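Local coordinates for protein rhamnosidase B (Bacillus sp., PDB 2OKX) that probably hydrolyses alpha-L-rhamnosidic bonds, releasing L-rhamnose from glycosides, as a glycoside hydrolase of family 78, at residues A[682-687]-A[839-844]; A[766-771]-A[801-806]; A[786-791]-A[808-813]; A[818-823]-A[869-874]. One frame throughout, in Å; residues are numbered along the deposited sequence.

Contact 1: residues A[682-687]-A[839-844]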
loop_
_atom_site.group_PDB
_atom_site.type_symbol
_atom_site.label_atom_id
_atom_site.label_comp_id
_atom_site.label_asym_id
_atom_site.label_seq_id
_atom_site.Cartn_x
_atom_site.Cartn_y
_atom_site.Cartn_z
ATOM N N LEU A 682 -9.771 13.388 -8.429
ATOM C CA LEU A 682 -8.654 13.638 -9.326
ATOM C C LEU A 682 -7.408 13.949 -8.496
ATOM O O LEU A 682 -6.426 13.219 -8.559
ATOM C CB LEU A 682 -8.922 14.805 -10.281
ATOM C CG LEU A 682 -7.685 15.138 -11.136
ATOM C CD1 LEU A 682 -7.231 13.891 -11.892
ATOM C CD2 LEU A 682 -7.992 16.266 -12.107
ATOM N N ASP A 683 -7.461 15.017 -7.700
ATOM C CA ASP A 683 -6.310 15.426 -6.895
ATOM C C ASP A 683 -6.655 15.717 -5.430
ATOM O O ASP A 683 -7.816 15.953 -5.091
ATOM C CB ASP A 683 -5.682 16.679 -7.520
ATOM C CG ASP A 683 -4.304 16.985 -6.970
ATOM O OD1 ASP A 683 -3.832 18.131 -7.156
ATOM O OD2 ASP A 683 -3.686 16.082 -6.365
ATOM N N TRP A 684 -5.641 15.703 -4.568
ATOM C CA TRP A 684 -5.843 15.990 -3.146
ATOM C C TRP A 684 -5.693 17.496 -2.951
ATOM O O TRP A 684 -4.681 17.978 -2.438
ATOM C CB TRP A 684 -4.813 15.243 -2.281
ATOM C CG TRP A 684 -4.963 13.743 -2.304
ATOM C CD1 TRP A 684 -4.039 12.832 -2.736
ATOM C CD2 TRP A 684 -6.110 12.984 -1.887
ATOM N NE1 TRP A 684 -4.538 11.556 -2.616
ATOM C CE2 TRP A 684 -5.807 11.619 -2.099
ATOM C CE3 TRP A 684 -7.363 13.325 -1.357
ATOM C CZ2 TRP A 684 -6.712 10.593 -1.801
ATOM C CZ3 TRP A 684 -8.264 12.303 -1.060
ATOM C CH2 TRP A 684 -7.932 10.954 -1.284
ATOM N N ALA A 685 -6.711 18.232 -3.381
ATOM C CA ALA A 685 -6.718 19.684 -3.275
ATOM C C ALA A 685 -8.166 20.163 -3.229
ATOM O O ALA A 685 -9.075 19.421 -3.592
ATOM C CB ALA A 685 -5.998 20.296 -4.469
ATOM N N PRO A 686 -8.390 21.414 -2.787
ATOM C CA PRO A 686 -9.711 22.043 -2.669
ATOM C C PRO A 686 -10.495 22.181 -3.975
ATOM O O PRO A 686 -11.209 23.164 -4.168
ATOM C CB PRO A 686 -9.392 23.409 -2.062
ATOM C CG PRO A 686 -8.144 23.159 -1.291
ATOM C CD PRO A 686 -7.352 22.303 -2.241
ATOM N N ILE A 687 -10.352 21.208 -4.869
ATOM C CA ILE A 687 -11.072 21.222 -6.138
ATOM C C ILE A 687 -12.549 20.992 -5.836
ATOM O O ILE A 687 -12.886 20.180 -4.974
ATOM C CB ILE A 687 -10.598 20.081 -7.075
ATOM C CG1 ILE A 687 -9.169 20.344 -7.547
ATOM C CG2 ILE A 687 -11.544 19.948 -8.264
ATOM C CD1 ILE A 687 -8.594 19.214 -8.375
ATOM N N CYS A 839 9.693 9.747 -3.107
ATOM C CA CYS A 839 8.774 10.833 -3.435
ATOM C C CYS A 839 7.487 10.828 -2.621
ATOM O O CYS A 839 6.792 9.809 -2.532
ATOM C CB CYS A 839 8.433 10.787 -4.923
ATOM S SG CYS A 839 9.906 10.840 -5.961
ATOM N N TRP A 840 7.169 11.990 -2.060
ATOM C CA TRP A 840 5.984 12.166 -1.229
ATOM C C TRP A 840 4.674 11.967 -1.965
ATOM O O TRP A 840 4.551 12.283 -3.146
ATOM C CB TRP A 840 5.962 13.566 -0.610
ATOM C CG TRP A 840 7.112 13.874 0.288
ATOM C CD1 TRP A 840 8.046 12.999 0.772
ATOM C CD2 TRP A 840 7.445 15.156 0.827
ATOM N NE1 TRP A 840 8.943 13.664 1.578
ATOM C CE2 TRP A 840 8.595 14.988 1.628
ATOM C CE3 TRP A 840 6.881 16.433 0.708
ATOM C CZ2 TRP A 840 9.195 16.053 2.309
ATOM C CZ3 TRP A 840 7.479 17.492 1.384
ATOM C CH2 TRP A 840 8.626 17.292 2.175
ATOM N N GLU A 841 3.687 11.467 -1.233
ATOM C CA GLU A 841 2.357 11.239 -1.774
ATOM C C GLU A 841 1.716 12.576 -2.142
ATOM O O GLU A 841 1.069 12.705 -3.179
ATOM C CB GLU A 841 1.501 10.534 -0.719
ATOM C CG GLU A 841 0.062 10.275 -1.119
ATOM C CD GLU A 841 -0.756 9.709 0.038
ATOM O OE1 GLU A 841 -1.888 9.242 -0.200
ATOM O OE2 GLU A 841 -0.263 9.735 1.190
ATOM N N MET A 842 1.893 13.568 -1.277
ATOM C CA MET A 842 1.308 14.884 -1.494
ATOM C C MET A 842 2.274 15.988 -1.110
ATOM O O MET A 842 3.327 15.732 -0.512
ATOM C CB MET A 842 0.039 15.041 -0.649
ATOM C CG MET A 842 -1.020 13.980 -0.890
ATOM S SD MET A 842 -2.302 14.020 0.389
ATOM C CE MET A 842 -1.372 13.333 1.771
ATOM N N TYR A 843 1.902 17.219 -1.451
ATOM C CA TYR A 843 2.705 18.385 -1.120
ATOM C C TYR A 843 2.261 18.922 0.233
ATOM O O TYR A 843 1.136 18.670 0.671
ATOM C CB TYR A 843 2.530 19.475 -2.182
ATOM C CG TYR A 843 3.196 19.156 -3.497
ATOM C CD1 TYR A 843 2.515 19.318 -4.704
ATOM C CD2 TYR A 843 4.513 18.697 -3.536
ATOM C CE1 TYR A 843 3.129 19.029 -5.919
ATOM C CE2 TYR A 843 5.137 18.407 -4.746
ATOM C CZ TYR A 843 4.437 18.574 -5.933
ATOM O OH TYR A 843 5.049 18.279 -7.131
ATOM N N PRO A 844 3.146 19.655 0.922
ATOM C CA PRO A 844 2.812 20.222 2.231
ATOM C C PRO A 844 1.789 21.344 2.088
ATOM O O PRO A 844 1.554 21.845 0.987
ATOM C CB PRO A 844 4.153 20.761 2.731
ATOM C CG PRO A 844 5.156 19.911 2.036
ATOM C CD PRO A 844 4.583 19.801 0.644
HETATM O O HOH W 1 -3.167 9.048 -2.450
#
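Met842 lies obliquely against the five-membered ring of Trp684, and these two side chains make the apolar half of the contact. Met842 CG stands 3.7 Å from Trp684 CD1. The SD atom of Met842 is 4.2 Å from the centroid of that ring, 34° off its normal, a Met-aromatic contact that suits a polarisable thioether and an electron-rich indole. A bend at the last torsion of Met842 (chi3 -72°) turns CE off the indole while SD stays against it. Both segments are loops of the six-hairpin glycosidase domain, an alpha barrel. A glycerol, probably from the crystallisation liquor, lies about 4 Å from the Trp684 side chain and may mark a pocket, since loops of such barrels commonly line the sugar site.

The polar half runs through one water. It accepts from Trp684 NE1 at 2.9 Å and donates to Glu841 OE1 at 2.6 Å, spanning a gap too wide for a direct bond. The extended Glu841 is itself fixed by a salt bridge to Arg858 and by the backbone N of Ser859. A leucine in place of Trp684 would probably leave this water without its N-H donor and Met842 SD without its aromatic partner.

Trp684 is also the centre of an inverse gamma turn, with a weak bond from Ala685 N to Asp683 O. Asp683 OD2 receives a weak bond from Trp684 N and also bonds to Ser800 OG.

Contact 2: residues A[766-771]-A[801-806]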
loop_
_atom_site.group_PDB
_atom_site.type_symbol
_atom_site.label_atom_id
_atom_site.label_comp_id
_atom_site.label_asym_id
_atom_site.label_seq_id
_atom_site.Cartn_x
_atom_site.Cartn_y
_atom_site.Cartn_z
ATOM N N THR A 766 -8.210 21.464 -13.417
ATOM C CA THR A 766 -9.189 21.371 -14.489
ATOM C C THR A 766 -8.671 21.948 -15.799
ATOM O O THR A 766 -8.927 21.397 -16.867
ATOM C CB THR A 766 -10.497 22.080 -14.099
ATOM O OG1 THR A 766 -11.046 21.442 -12.937
ATOM C CG2 THR A 766 -11.510 22.003 -15.240
ATOM N N GLN A 767 -7.939 23.053 -15.712
ATOM C CA GLN A 767 -7.391 23.697 -16.901
ATOM C C GLN A 767 -6.330 22.804 -17.547
ATOM O O GLN A 767 -6.312 22.627 -18.767
ATOM C CB GLN A 767 -6.769 25.049 -16.540
ATOM C CG GLN A 767 -7.623 25.935 -15.640
ATOM C CD GLN A 767 -9.085 25.973 -16.052
ATOM O OE1 GLN A 767 -9.409 26.165 -17.225
ATOM N NE2 GLN A 767 -9.977 25.800 -15.079
ATOM N N VAL A 768 -5.444 22.247 -16.722
ATOM C CA VAL A 768 -4.392 21.370 -17.224
ATOM C C VAL A 768 -5.005 20.174 -17.946
ATOM O O VAL A 768 -4.562 19.799 -19.031
ATOM C CB VAL A 768 -3.486 20.856 -16.073
ATOM C CG1 VAL A 768 -2.548 19.774 -16.588
ATOM C CG2 VAL A 768 -2.679 22.006 -15.495
ATOM N N VAL A 769 -6.027 19.576 -17.344
ATOM C CA VAL A 769 -6.681 18.422 -17.949
ATOM C C VAL A 769 -7.346 18.784 -19.275
ATOM O O VAL A 769 -7.312 18.004 -20.224
ATOM C CB VAL A 769 -7.739 17.809 -16.996
ATOM C CG1 VAL A 769 -8.455 16.659 -17.682
ATOM C CG2 VAL A 769 -7.064 17.315 -15.721
ATOM N N ALA A 770 -7.954 19.964 -19.339
ATOM C CA ALA A 770 -8.608 20.402 -20.568
ATOM C C ALA A 770 -7.562 20.525 -21.676
ATOM O O ALA A 770 -7.815 20.184 -22.834
ATOM C CB ALA A 770 -9.300 21.743 -20.345
ATOM N N TYR A 771 -6.381 21.003 -21.304
ATOM C CA TYR A 771 -5.284 21.175 -22.247
ATOM C C TYR A 771 -4.777 19.829 -22.767
ATOM O O TYR A 771 -4.609 19.644 -23.974
ATOM C CB TYR A 771 -4.138 21.922 -21.567
ATOM C CG TYR A 771 -3.010 22.310 -22.497
ATOM C CD1 TYR A 771 -3.151 23.374 -23.391
ATOM C CD2 TYR A 771 -1.801 21.620 -22.480
ATOM C CE1 TYR A 771 -2.110 23.739 -24.246
ATOM C CE2 TYR A 771 -0.758 21.975 -23.328
ATOM C CZ TYR A 771 -0.917 23.035 -24.208
ATOM O OH TYR A 771 0.114 23.381 -25.048
ATOM N N PRO A 801 2.352 15.485 -6.278
ATOM C CA PRO A 801 3.265 15.291 -7.409
ATOM C C PRO A 801 2.565 14.440 -8.468
ATOM O O PRO A 801 2.987 14.393 -9.621
ATOM C CB PRO A 801 4.454 14.569 -6.778
ATOM C CG PRO A 801 4.431 15.067 -5.341
ATOM C CD PRO A 801 2.954 14.997 -5.023
ATOM N N PHE A 802 1.502 13.759 -8.049
ATOM C CA PHE A 802 0.709 12.924 -8.948
ATOM C C PHE A 802 0.146 13.837 -10.027
ATOM O O PHE A 802 0.271 13.567 -11.222
ATOM C CB PHE A 802 -0.440 12.267 -8.176
ATOM C CG PHE A 802 -1.456 11.580 -9.054
ATOM C CD1 PHE A 802 -2.807 11.898 -8.948
ATOM C CD2 PHE A 802 -1.068 10.599 -9.962
ATOM C CE1 PHE A 802 -3.761 11.247 -9.735
ATOM C CE2 PHE A 802 -2.014 9.940 -10.753
ATOM C CZ PHE A 802 -3.363 10.266 -10.638
ATOM N N MET A 803 -0.479 14.924 -9.584
ATOM C CA MET A 803 -1.060 15.902 -10.490
ATOM C C MET A 803 0.066 16.612 -11.241
ATOM O O MET A 803 -0.099 16.991 -12.398
ATOM C CB MET A 803 -1.900 16.907 -9.695
ATOM C CG MET A 803 -2.672 17.914 -10.538
ATOM S SD MET A 803 -3.850 17.170 -11.699
ATOM C CE MET A 803 -3.396 18.049 -13.212
ATOM N N SER A 804 1.211 16.784 -10.582
ATOM C CA SER A 804 2.357 17.429 -11.220
ATOM C C SER A 804 2.740 16.680 -12.497
ATOM O O SER A 804 3.170 17.287 -13.475
ATOM C CB SER A 804 3.567 17.456 -10.276
ATOM O OG SER A 804 3.413 18.423 -9.249
ATOM N N PHE A 805 2.576 15.361 -12.484
ATOM C CA PHE A 805 2.917 14.537 -13.644
ATOM C C PHE A 805 2.131 14.996 -14.868
ATOM O O PHE A 805 2.697 15.185 -15.948
ATOM C CB PHE A 805 2.612 13.062 -13.359
ATOM C CG PHE A 805 3.225 12.106 -14.351
ATOM C CD1 PHE A 805 2.818 12.098 -15.682
ATOM C CD2 PHE A 805 4.204 11.202 -13.945
ATOM C CE1 PHE A 805 3.374 11.203 -16.599
ATOM C CE2 PHE A 805 4.768 10.302 -14.848
ATOM C CZ PHE A 805 4.352 10.300 -16.180
ATOM N N PHE A 806 0.826 15.163 -14.696
ATOM C CA PHE A 806 -0.031 15.604 -15.787
ATOM C C PHE A 806 0.353 17.023 -16.196
ATOM O O PHE A 806 0.332 17.368 -17.377
ATOM C CB PHE A 806 -1.502 15.537 -15.356
ATOM C CG PHE A 806 -1.980 14.140 -15.064
ATOM C CD1 PHE A 806 -2.033 13.184 -16.072
ATOM C CD2 PHE A 806 -2.360 13.771 -13.776
ATOM C CE1 PHE A 806 -2.455 11.877 -15.804
ATOM C CE2 PHE A 806 -2.785 12.469 -13.496
ATOM C CZ PHE A 806 -2.831 11.521 -14.510
#
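Val768 and Phe806 mark the nearest approach of the two helical segments, with their CA atoms 7.4 Å apart, near enough for short or flexible side chains to bridge the interval. Val768 meets Met803 tip to tip: Val768 CG1 is 3.9 Å from Met803 CE, and Val768 CB is almost as near to the same methyl group. Met803 gets there by curling. Its CG lies opposite the backbone N (chi1 -175°), and bends at the next two torsions then bring CE round to the valine, a path that an unbranched, flexible chain can follow. The beta-branched valine offers a compact side chain with few ways to turn. The same CG1 of Val768 rests 3.8 Å from the backbone O of Phe806, so the methyl group packs on main chain as well as on side chain.

The ring of Phe806 starts out toward helix 764-772 but leads away, and its edge lies over a face of Phe802, with Phe806 CE2 3.6 Å above that ring plane and offset toward its rim. Phe802 stacks in turn with Trp864, while Phe806 meets Phe632. On the other helix, Val769 packs on Leu700 and Phe701 of helix 696-715.

Both helices belong to the alpha-barrel domain. No hydrogen bond or charge joins these segments, so the buried contact probably depends on the fit of apolar surfaces rather than on any directional bond.

Contact 3: residues A[786-791]-A[808-813]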
loop_
_atom_site.group_PDB
_atom_site.type_symbol
_atom_site.label_atom_id
_atom_site.label_comp_id
_atom_site.label_asym_id
_atom_site.label_seq_id
_atom_site.Cartn_x
_atom_site.Cartn_y
_atom_site.Cartn_z
ATOM N N GLY A 786 -1.331 30.149 -21.053
ATOM C CA GLY A 786 -0.893 31.273 -20.248
ATOM C C GLY A 786 -0.923 30.873 -18.785
ATOM O O GLY A 786 -0.030 31.226 -18.008
ATOM N N TYR A 787 -1.959 30.130 -18.409
ATOM C CA TYR A 787 -2.109 29.661 -17.038
ATOM C C TYR A 787 -0.971 28.701 -16.697
ATOM O O TYR A 787 -0.440 28.726 -15.587
ATOM C CB TYR A 787 -3.460 28.954 -16.867
ATOM C CG TYR A 787 -4.667 29.863 -17.019
ATOM C CD1 TYR A 787 -5.935 29.333 -17.255
ATOM C CD2 TYR A 787 -4.542 31.251 -16.921
ATOM C CE1 TYR A 787 -7.051 30.160 -17.393
ATOM C CE2 TYR A 787 -5.652 32.088 -17.057
ATOM C CZ TYR A 787 -6.900 31.536 -17.294
ATOM O OH TYR A 787 -7.996 32.358 -17.441
ATOM N N LEU A 788 -0.601 27.860 -17.658
ATOM C CA LEU A 788 0.478 26.899 -17.458
ATOM C C LEU A 788 1.782 27.606 -17.092
ATOM O O LEU A 788 2.461 27.215 -16.139
ATOM C CB LEU A 788 0.684 26.053 -18.722
ATOM C CG LEU A 788 -0.485 25.178 -19.185
ATOM C CD1 LEU A 788 -0.054 24.355 -20.389
ATOM C CD2 LEU A 788 -0.940 24.258 -18.056
ATOM N N SER A 789 2.125 28.649 -17.843
ATOM C CA SER A 789 3.351 29.400 -17.586
ATOM C C SER A 789 3.230 30.334 -16.384
ATOM O O SER A 789 4.229 30.664 -15.745
ATOM C CB SER A 789 3.752 30.203 -18.827
ATOM O OG SER A 789 2.713 31.078 -19.225
ATOM N N SER A 790 2.009 30.763 -16.078
ATOM C CA SER A 790 1.771 31.655 -14.948
ATOM C C SER A 790 0.450 31.311 -14.267
ATOM O O SER A 790 -0.580 31.931 -14.532
ATOM C CB SER A 790 1.740 33.112 -15.414
ATOM O OG SER A 790 2.985 33.493 -15.975
ATOM N N PRO A 791 0.465 30.309 -13.379
ATOM C CA PRO A 791 -0.741 29.883 -12.662
ATOM C C PRO A 791 -1.366 30.984 -11.799
ATOM O O PRO A 791 -0.707 31.553 -10.927
ATOM C CB PRO A 791 -0.243 28.709 -11.818
ATOM C CG PRO A 791 0.889 28.156 -12.643
ATOM C CD PRO A 791 1.595 29.412 -13.082
ATOM N N TYR A 808 3.323 18.331 -16.080
ATOM C CA TYR A 808 4.555 18.261 -16.863
ATOM C C TYR A 808 4.264 17.784 -18.286
ATOM O O TYR A 808 4.905 18.230 -19.239
ATOM C CB TYR A 808 5.579 17.341 -16.184
ATOM C CG TYR A 808 6.021 17.815 -14.806
ATOM C CD1 TYR A 808 5.865 19.147 -14.416
ATOM C CD2 TYR A 808 6.606 16.930 -13.897
ATOM C CE1 TYR A 808 6.280 19.588 -13.145
ATOM C CE2 TYR A 808 7.023 17.359 -12.631
ATOM C CZ TYR A 808 6.857 18.684 -12.263
ATOM O OH TYR A 808 7.272 19.106 -11.017
ATOM N N GLU A 809 3.304 16.878 -18.437
ATOM C CA GLU A 809 2.954 16.404 -19.771
ATOM C C GLU A 809 2.429 17.600 -20.566
ATOM O O GLU A 809 2.671 17.716 -21.770
ATOM C CB GLU A 809 1.891 15.302 -19.703
ATOM C CG GLU A 809 2.431 13.935 -19.280
ATOM C CD GLU A 809 1.380 12.833 -19.357
ATOM O OE1 GLU A 809 0.438 12.838 -18.536
ATOM O OE2 GLU A 809 1.494 11.963 -20.244
ATOM N N ALA A 810 1.721 18.493 -19.878
ATOM C CA ALA A 810 1.182 19.692 -20.503
ATOM C C ALA A 810 2.316 20.650 -20.874
ATOM O O ALA A 810 2.303 21.238 -21.959
ATOM C CB ALA A 810 0.193 20.387 -19.559
ATOM N N LEU A 811 3.292 20.809 -19.980
ATOM C CA LEU A 811 4.419 21.700 -20.257
ATOM C C LEU A 811 5.238 21.175 -21.438
ATOM O O LEU A 811 5.783 21.954 -22.215
ATOM C CB LEU A 811 5.318 21.855 -19.020
ATOM C CG LEU A 811 4.711 22.589 -17.816
ATOM C CD1 LEU A 811 5.706 22.601 -16.667
ATOM C CD2 LEU A 811 4.343 24.015 -18.210
ATOM N N GLU A 812 5.319 19.856 -21.570
ATOM C CA GLU A 812 6.058 19.250 -22.672
ATOM C C GLU A 812 5.323 19.577 -23.973
ATOM O O GLU A 812 5.933 19.984 -24.961
ATOM C CB GLU A 812 6.141 17.732 -22.487
ATOM C CG GLU A 812 6.715 16.987 -23.688
ATOM C CD GLU A 812 8.173 17.334 -23.968
ATOM O OE1 GLU A 812 8.627 17.085 -25.101
ATOM O OE2 GLU A 812 8.870 17.845 -23.064
ATOM N N LYS A 813 4.007 19.407 -23.952
ATOM C CA LYS A 813 3.166 19.687 -25.109
ATOM C C LYS A 813 3.267 21.164 -25.495
ATOM O O LYS A 813 3.236 21.506 -26.676
ATOM C CB LYS A 813 1.711 19.332 -24.782
ATOM C CG LYS A 813 0.715 19.593 -25.901
ATOM C CD LYS A 813 -0.693 19.204 -25.463
ATOM C CE LYS A 813 -1.725 19.470 -26.558
ATOM N NZ LYS A 813 -1.494 18.619 -27.759
#
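Leu788 sits on Ala810 and Leu811, and the tight part of the contact is confined to these three buried residues. Leu788 CD1 comes to 4.1 Å from Ala810 CB, while Leu788 CB lies 4.2 Å from Leu811 CD2, so the tip of one leucine and the root of its side chain are used at once. Leu788 has its CG opposite the carbonyl carbon (chi1 -62°), and this puts CG and its methyls on the side of helix 801-813. The CA atoms of Leu788 and Leu811 are 7.1 Å apart, and the small Ala810 beside them is consistent with so close an approach. Tyr771 also packs on Ala810, and Leu819 on Leu811, so the apolar cluster continues beyond the pair.

The other side is looser and faces solvent. Helical geometry ends at Ser790, whose N still bonds to Gly786 O at 2.8 Å; this serine is exposed, and Pro791 then carries the chain off as loop. Lys813, also exposed, runs almost fully extended until its last torsion, and its amine leads away from helix 778-789 while its methylene chain passes Tyr771. On helix 801-813 the acidic residues serve other neighbours: Glu809 pairs with Arg581 and Glu812 with Lys880.

Burying leucine and alanine between successive helices, with the charged residues turned elsewhere, is the amphipathic pattern of an (alpha/alpha)6 barrel, the fold of six-hairpin glycosidases.

Contact 4: residues A[818-823]-A[869-874]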
loop_
_atom_site.group_PDB
_atom_site.type_symbol
_atom_site.label_atom_id
_atom_site.label_comp_id
_atom_site.label_asym_id
_atom_site.label_seq_id
_atom_site.Cartn_x
_atom_site.Cartn_y
_atom_site.Cartn_z
ATOM N N THR A 818 11.934 24.304 -19.657
ATOM C CA THR A 818 12.646 25.031 -18.613
ATOM C C THR A 818 11.749 25.248 -17.394
ATOM O O THR A 818 12.198 25.116 -16.251
ATOM C CB THR A 818 13.166 26.387 -19.134
ATOM O OG1 THR A 818 14.129 26.155 -20.171
ATOM C CG2 THR A 818 13.830 27.176 -18.007
ATOM N N LEU A 819 10.484 25.568 -17.642
ATOM C CA LEU A 819 9.528 25.779 -16.562
ATOM C C LEU A 819 9.324 24.457 -15.824
ATOM O O LEU A 819 9.134 24.433 -14.607
ATOM C CB LEU A 819 8.188 26.255 -17.120
ATOM C CG LEU A 819 7.128 26.567 -16.060
ATOM C CD1 LEU A 819 7.600 27.733 -15.197
ATOM C CD2 LEU A 819 5.801 26.902 -16.734
ATOM N N MET A 820 9.352 23.362 -16.579
ATOM C CA MET A 820 9.192 22.030 -16.014
ATOM C C MET A 820 10.353 21.762 -15.059
ATOM O O MET A 820 10.148 21.316 -13.930
ATOM C CB MET A 820 9.177 20.980 -17.131
ATOM C CG MET A 820 8.940 19.551 -16.656
ATOM S SD MET A 820 9.426 18.315 -17.895
ATOM C CE MET A 820 8.247 18.653 -19.203
ATOM N N LEU A 821 11.574 22.043 -15.509
ATOM C CA LEU A 821 12.747 21.831 -14.669
ATOM C C LEU A 821 12.703 22.668 -13.399
ATOM O O LEU A 821 13.024 22.178 -12.313
ATOM C CB LEU A 821 14.038 22.153 -15.433
ATOM C CG LEU A 821 14.457 21.173 -16.527
ATOM C CD1 LEU A 821 15.877 21.503 -16.975
ATOM C CD2 LEU A 821 14.390 19.748 -15.998
ATOM N N ASP A 822 12.320 23.933 -13.525
ATOM C CA ASP A 822 12.255 24.786 -12.348
ATOM C C ASP A 822 11.196 24.309 -11.367
ATOM O O ASP A 822 11.369 24.433 -10.154
ATOM C CB ASP A 822 11.999 26.242 -12.738
ATOM C CG ASP A 822 13.223 26.903 -13.341
ATOM O OD1 ASP A 822 14.355 26.481 -13.019
ATOM O OD2 ASP A 822 13.060 27.855 -14.124
ATOM N N ASP A 823 10.101 23.762 -11.883
ATOM C CA ASP A 823 9.044 23.263 -11.015
ATOM C C ASP A 823 9.570 22.037 -10.267
ATOM O O ASP A 823 9.365 21.895 -9.060
ATOM C CB ASP A 823 7.804 22.876 -11.825
ATOM C CG ASP A 823 6.578 22.667 -10.948
ATOM O OD1 ASP A 823 5.872 23.657 -10.665
ATOM O OD2 ASP A 823 6.329 21.515 -10.529
ATOM N N GLY A 869 11.527 10.650 -12.871
ATOM C CA GLY A 869 12.093 9.427 -13.421
ATOM C C GLY A 869 11.702 9.206 -14.872
ATOM O O GLY A 869 12.361 8.461 -15.601
ATOM N N TYR A 870 10.623 9.854 -15.294
ATOM C CA TYR A 870 10.147 9.742 -16.666
ATOM C C TYR A 870 10.520 10.970 -17.493
ATOM O O TYR A 870 11.085 10.840 -18.575
ATOM C CB TYR A 870 8.628 9.569 -16.683
ATOM C CG TYR A 870 7.994 9.691 -18.061
ATOM C CD1 TYR A 870 8.096 8.658 -18.998
ATOM C CD2 TYR A 870 7.283 10.833 -18.414
ATOM C CE1 TYR A 870 7.495 8.764 -20.263
ATOM C CE2 TYR A 870 6.681 10.953 -19.669
ATOM C CZ TYR A 870 6.791 9.915 -20.585
ATOM O OH TYR A 870 6.176 10.037 -21.812
ATOM N N PHE A 871 10.217 12.162 -16.980
ATOM C CA PHE A 871 10.484 13.381 -17.736
ATOM C C PHE A 871 11.930 13.769 -17.993
ATOM O O PHE A 871 12.224 14.356 -19.035
ATOM C CB PHE A 871 9.735 14.571 -17.116
ATOM C CG PHE A 871 8.244 14.449 -17.211
ATOM C CD1 PHE A 871 7.509 13.901 -16.165
ATOM C CD2 PHE A 871 7.583 14.796 -18.386
ATOM C CE1 PHE A 871 6.139 13.694 -16.287
ATOM C CE2 PHE A 871 6.214 14.593 -18.521
ATOM C CZ PHE A 871 5.488 14.038 -17.471
ATOM N N LEU A 872 12.836 13.455 -17.072
ATOM C CA LEU A 872 14.232 13.816 -17.286
ATOM C C LEU A 872 14.794 13.045 -18.480
ATOM O O LEU A 872 15.498 13.612 -19.315
ATOM C CB LEU A 872 15.066 13.554 -16.022
ATOM C CG LEU A 872 14.685 14.459 -14.839
ATOM C CD1 LEU A 872 15.529 14.119 -13.606
ATOM C CD2 LEU A 872 14.885 15.921 -15.236
ATOM N N GLY A 873 14.470 11.761 -18.572
ATOM C CA GLY A 873 14.957 10.976 -19.695
ATOM C C GLY A 873 14.208 11.259 -20.993
ATOM O O GLY A 873 14.797 11.230 -22.075
ATOM N N SER A 874 12.913 11.552 -20.896
ATOM C CA SER A 874 12.098 11.803 -22.085
ATOM C C SER A 874 12.103 13.247 -22.586
ATOM O O SER A 874 12.428 13.515 -23.747
ATOM C CB SER A 874 10.653 11.354 -21.839
ATOM O OG SER A 874 10.031 12.123 -20.825
#
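Met820 and Phe871 cross at about a right angle, with the thioether alongside the root of the aromatic side chain. The SD atom of Met820 is 3.8 Å from Phe871 CB, and it lies 4.8 Å from the ring centroid, 50° off the normal, an oblique Met-aromatic contact. Met820 bends at its last torsion (chi3 -65°), which brings CE to 4.0 Å from Phe871 CD2. One residue further along each segment, the methyl groups Leu821 CD2 and Leu872 CD2 touch at 3.9 Å. Flexible or branched apolar chains suit this place because the backbones stand well apart, the CA atoms of Leu821 and Leu872 being 8.6 Å from each other.

A second shell surrounds the phenylalanine ring and should limit its rotation. Tyr870 CD2 lies 3.6 Å above one face of Phe871, over its centre, and Phe805 and Tyr808 of helix 801-813 meet it edge-to-face. Met820 also rests on Tyr808.

Further out, Leu821 packs on Leu546 and Leu872 on Thr549 and Trp550, all of helix 544-559, while Tyr870 reaches Leu585 and Val586. The pair thus packs against helices 801-813 and 544-559, and helix 868-876 also against helix 577-590; Gly873 is joined through its backbone to Val879 of strand 879-881.

In the fold
All four contacts lie in the six-hairpin glycosidase domain, on the same side of the chain's centre. Contacts 2 and 3 share helix 801-813, with centres 9 Å apart, and their segments alternate along the chain; both are nested in the long loop closed by contact 1. Contact 4 follows them in series and crosses contact 1. Contact 1 joins two loops and meets contact 2 through Tyr843 and Ser804, probably by a hydrogen bond, with centres 12 Å apart. Contact 4, centred 12 Å from contact 3, is joined to it by a probable hydrogen bond between Tyr808 OH and Asp823 OD2. Helix 801-813 therefore links apolar helix packing to the loops of contact 1, beside which a glycerol may mark a pocket.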